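Local coordinates for protein BIFUNCTIONAL PROTEIN Proline utilization A (PutA) (Corynebacterium freiburgense, PDB 5UX5) that probably oxidises proline to glutamate in two steps, pairing an FAD-dependent proline dehydrogenase with an NAD-dependent aldehyde dehydrogenase in one chain, at residues Arg739-Asp742 / Gln743-Ala747. Sequence-based numbering, arbitrary orientation.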
ATOM      1  N   ARG A 739     -11.798   2.622 -20.730  1.00 47.71           N
ATOM      2  CA  ARG A 739     -12.691   2.801 -19.593  1.00 55.36           C
ATOM      3  C   ARG A 739     -12.082   3.648 -18.475  1.00 54.26           C
ATOM      4  O   ARG A 739     -12.812   4.016 -17.545  1.00 53.04           O
ATOM      5  CB  ARG A 739     -13.110   1.430 -19.066  1.00 62.44           C
ATOM      6  CG  ARG A 739     -13.362   0.417 -20.182  1.00 69.01           C
ATOM      7  CD  ARG A 739     -14.056  -0.833 -19.654  1.00 68.56           C
ATOM      8  NE  ARG A 739     -13.507  -1.260 -18.369  1.00 63.95           N
ATOM      9  CZ  ARG A 739     -12.370  -1.933 -18.242  1.00 59.11           C
ATOM     10  NH1 ARG A 739     -11.662  -2.252 -19.315  1.00 64.83           N
ATOM     11  NH2 ARG A 739     -11.939  -2.299 -17.052  1.00 50.14           N
ATOM     12  N   PHE A 740     -10.793   4.004 -18.580  1.00 45.20           N
ATOM     13  CA  PHE A 740     -10.069   4.649 -17.488  1.00 39.16           C
ATOM     14  C   PHE A 740     -10.809   5.860 -16.937  1.00 39.72           C
ATOM     15  O   PHE A 740     -11.072   5.948 -15.736  1.00 37.63           O
ATOM     16  CB  PHE A 740      -8.662   5.072 -17.948  1.00 42.58           C
ATOM     17  CG  PHE A 740      -7.876   5.779 -16.872  1.00 37.97           C
ATOM     18  CD1 PHE A 740      -7.126   5.046 -15.951  1.00 39.15           C
ATOM     19  CD2 PHE A 740      -7.913   7.153 -16.748  1.00 38.49           C
ATOM     20  CE1 PHE A 740      -6.433   5.668 -14.935  1.00 31.48           C
ATOM     21  CE2 PHE A 740      -7.224   7.782 -15.727  1.00 43.60           C
ATOM     22  CZ  PHE A 740      -6.479   7.030 -14.815  1.00 39.35           C
ATOM     23  N   THR A 741     -11.111   6.831 -17.801  1.00 40.63           N
ATOM     24  CA  THR A 741     -11.619   8.102 -17.297  1.00 43.97           C
ATOM     25  C   THR A 741     -12.992   7.939 -16.655  1.00 48.03           C
ATOM     26  O   THR A 741     -13.235   8.469 -15.561  1.00 50.02           O
ATOM     27  CB  THR A 741     -11.671   9.138 -18.412  1.00 48.79           C
ATOM     28  OG1 THR A 741     -10.501   9.017 -19.240  1.00 53.07           O
ATOM     29  CG2 THR A 741     -11.723  10.530 -17.785  1.00 39.45           C
ATOM     30  N   ASP A 742     -13.900   7.201 -17.307  1.00 41.82           N
ATOM     31  CA  ASP A 742     -15.198   6.942 -16.693  1.00 38.25           C
ATOM     32  C   ASP A 742     -15.024   6.344 -15.302  1.00 39.84           C
ATOM     33  O   ASP A 742     -15.637   6.810 -14.332  1.00 38.90           O
ATOM     34  CB  ASP A 742     -16.028   5.990 -17.553  1.00 38.91           C
ATOM     35  CG  ASP A 742     -16.676   6.652 -18.747  1.00 52.57           C
ATOM     36  OD1 ASP A 742     -16.947   7.890 -18.748  1.00 48.00           O
ATOM     37  OD2 ASP A 742     -16.950   5.880 -19.693  1.00 51.23           O
ATOM     38  N   GLN A 743     -14.188   5.300 -15.187  1.00 35.44           N
ATOM     39  CA  GLN A 743     -14.004   4.622 -13.903  1.00 34.01           C
ATOM     40  C   GLN A 743     -13.367   5.533 -12.859  1.00 40.95           C
ATOM     41  O   GLN A 743     -13.752   5.497 -11.682  1.00 35.53           O
ATOM     42  CB  GLN A 743     -13.151   3.362 -14.079  1.00 33.02           C
ATOM     43  CG  GLN A 743     -13.843   2.256 -14.856  1.00 39.74           C
ATOM     44  CD  GLN A 743     -14.646   1.342 -13.954  1.00 44.52           C
ATOM     45  OE1 GLN A 743     -15.698   1.732 -13.442  1.00 38.33           O
ATOM     46  NE2 GLN A 743     -14.156   0.120 -13.752  1.00 47.47           N
ATOM     47  N   LEU A 744     -12.360   6.326 -13.257  1.00 40.34           N
ATOM     48  CA  LEU A 744     -11.756   7.283 -12.335  1.00 33.14           C
ATOM     49  C   LEU A 744     -12.795   8.258 -11.811  1.00 34.02           C
ATOM     50  O   LEU A 744     -12.839   8.550 -10.611  1.00 37.91           O
ATOM     51  CB  LEU A 744     -10.621   8.044 -13.019  1.00 41.70           C
ATOM     52  CG  LEU A 744     -10.077   9.248 -12.240  1.00 33.30           C
ATOM     53  CD1 LEU A 744      -9.454   8.774 -10.940  1.00 31.84           C
ATOM     54  CD2 LEU A 744      -9.091  10.070 -13.062  1.00 33.83           C
ATOM     55  N   ILE A 745     -13.656   8.752 -12.697  1.00 35.45           N
ATOM     56  CA  ILE A 745     -14.719   9.659 -12.271  1.00 36.49           C
ATOM     57  C   ILE A 745     -15.635   8.971 -11.266  1.00 36.01           C
ATOM     58  O   ILE A 745     -15.916   9.511 -10.190  1.00 37.18           O
ATOM     59  CB  ILE A 745     -15.492  10.186 -13.495  1.00 41.69           C
ATOM     60  CG1 ILE A 745     -14.607  11.147 -14.282  1.00 41.73           C
ATOM     61  CG2 ILE A 745     -16.794  10.848 -13.091  1.00 39.38           C
ATOM     62  CD1 ILE A 745     -15.200  11.610 -15.541  1.00 40.62           C
ATOM     63  N   ASP A 746     -16.071   7.742 -11.579  1.00 38.05           N
ATOM     64  CA  ASP A 746     -16.955   7.007 -10.677  1.00 35.27           C
ATOM     65  C   ASP A 746     -16.298   6.791  -9.314  1.00 35.41           C
ATOM     66  O   ASP A 746     -16.916   6.994  -8.261  1.00 34.03           O
ATOM     67  CB  ASP A 746     -17.354   5.683 -11.323  1.00 35.08           C
ATOM     68  CG  ASP A 746     -18.457   4.955 -10.553  1.00 46.80           C
ATOM     69  OD1 ASP A 746     -19.138   5.605  -9.732  1.00 48.55           O
ATOM     70  OD2 ASP A 746     -18.665   3.738 -10.782  1.00 47.57           O
ATOM     71  N   ALA A 747     -15.035   6.380  -9.315  1.00 35.07           N
ATOM     72  CA  ALA A 747     -14.339   6.148  -8.053  1.00 34.21           C
ATOM     73  C   ALA A 747     -14.183   7.437  -7.243  1.00 40.18           C
ATOM     74  O   ALA A 747     -14.243   7.415  -6.010  1.00 38.47           O
ATOM     75  CB  ALA A 747     -12.983   5.509  -8.337  1.00 31.80           C
TER
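Phe740 and Leu744, one helical turn apart, lie side by side and point the same way: Phe740 CE2 comes to 4.0 Å from Leu744 CD2, the methyl lying obliquely to the ring. Both side chains leave the backbone with CG opposite N (chi1 178° and 169°), and this shared torsion keeps ring and branched chain abreast. Large apolar residues suit this buried face of the helix.

The backbone is held by the i to i+4 bonds of the first turns of an alpha-helix. Four of them join the carbonyl oxygens of Arg739, Phe740, Thr741 and Asp742 to the N-H groups of Gln743, Leu744, Ile745 and Asp746 in turn, with Leu744 N 2.8 Å from Phe740 O. Ile745 also folds CG1 back over the first turn, 3.3 Å from Thr741 O. Thr741 and Ile745, both beta-branched, stand one turn apart on the same side of the helix, and both side chains touch Leu788 in a loop.

A polar flank is built from Arg739 and Gln743. The glutamine chain bends at chi2 (-89°), its CG 3.4 Å from Arg739 O, and its NE2 gives hydrogen bonds to Asp707 OD1 and Ala160 O. Arg739 NH2 forms a salt bridge with the other oxygen of Asp707, so one carboxylate ties both side chains together. Farther along, the carboxylate of Asp746 accepts the backbone N-H groups of Gly165 and Glu166, in the first turn of helix 164-178.

Helix 740-750 thus bridges two catalytic modules: Phe740 packs on helix 706-718 and strand 728-734 of the aldehyde dehydrogenase part, while Gln743 and Asp746 reach residues of the proline dehydrogenase barrel.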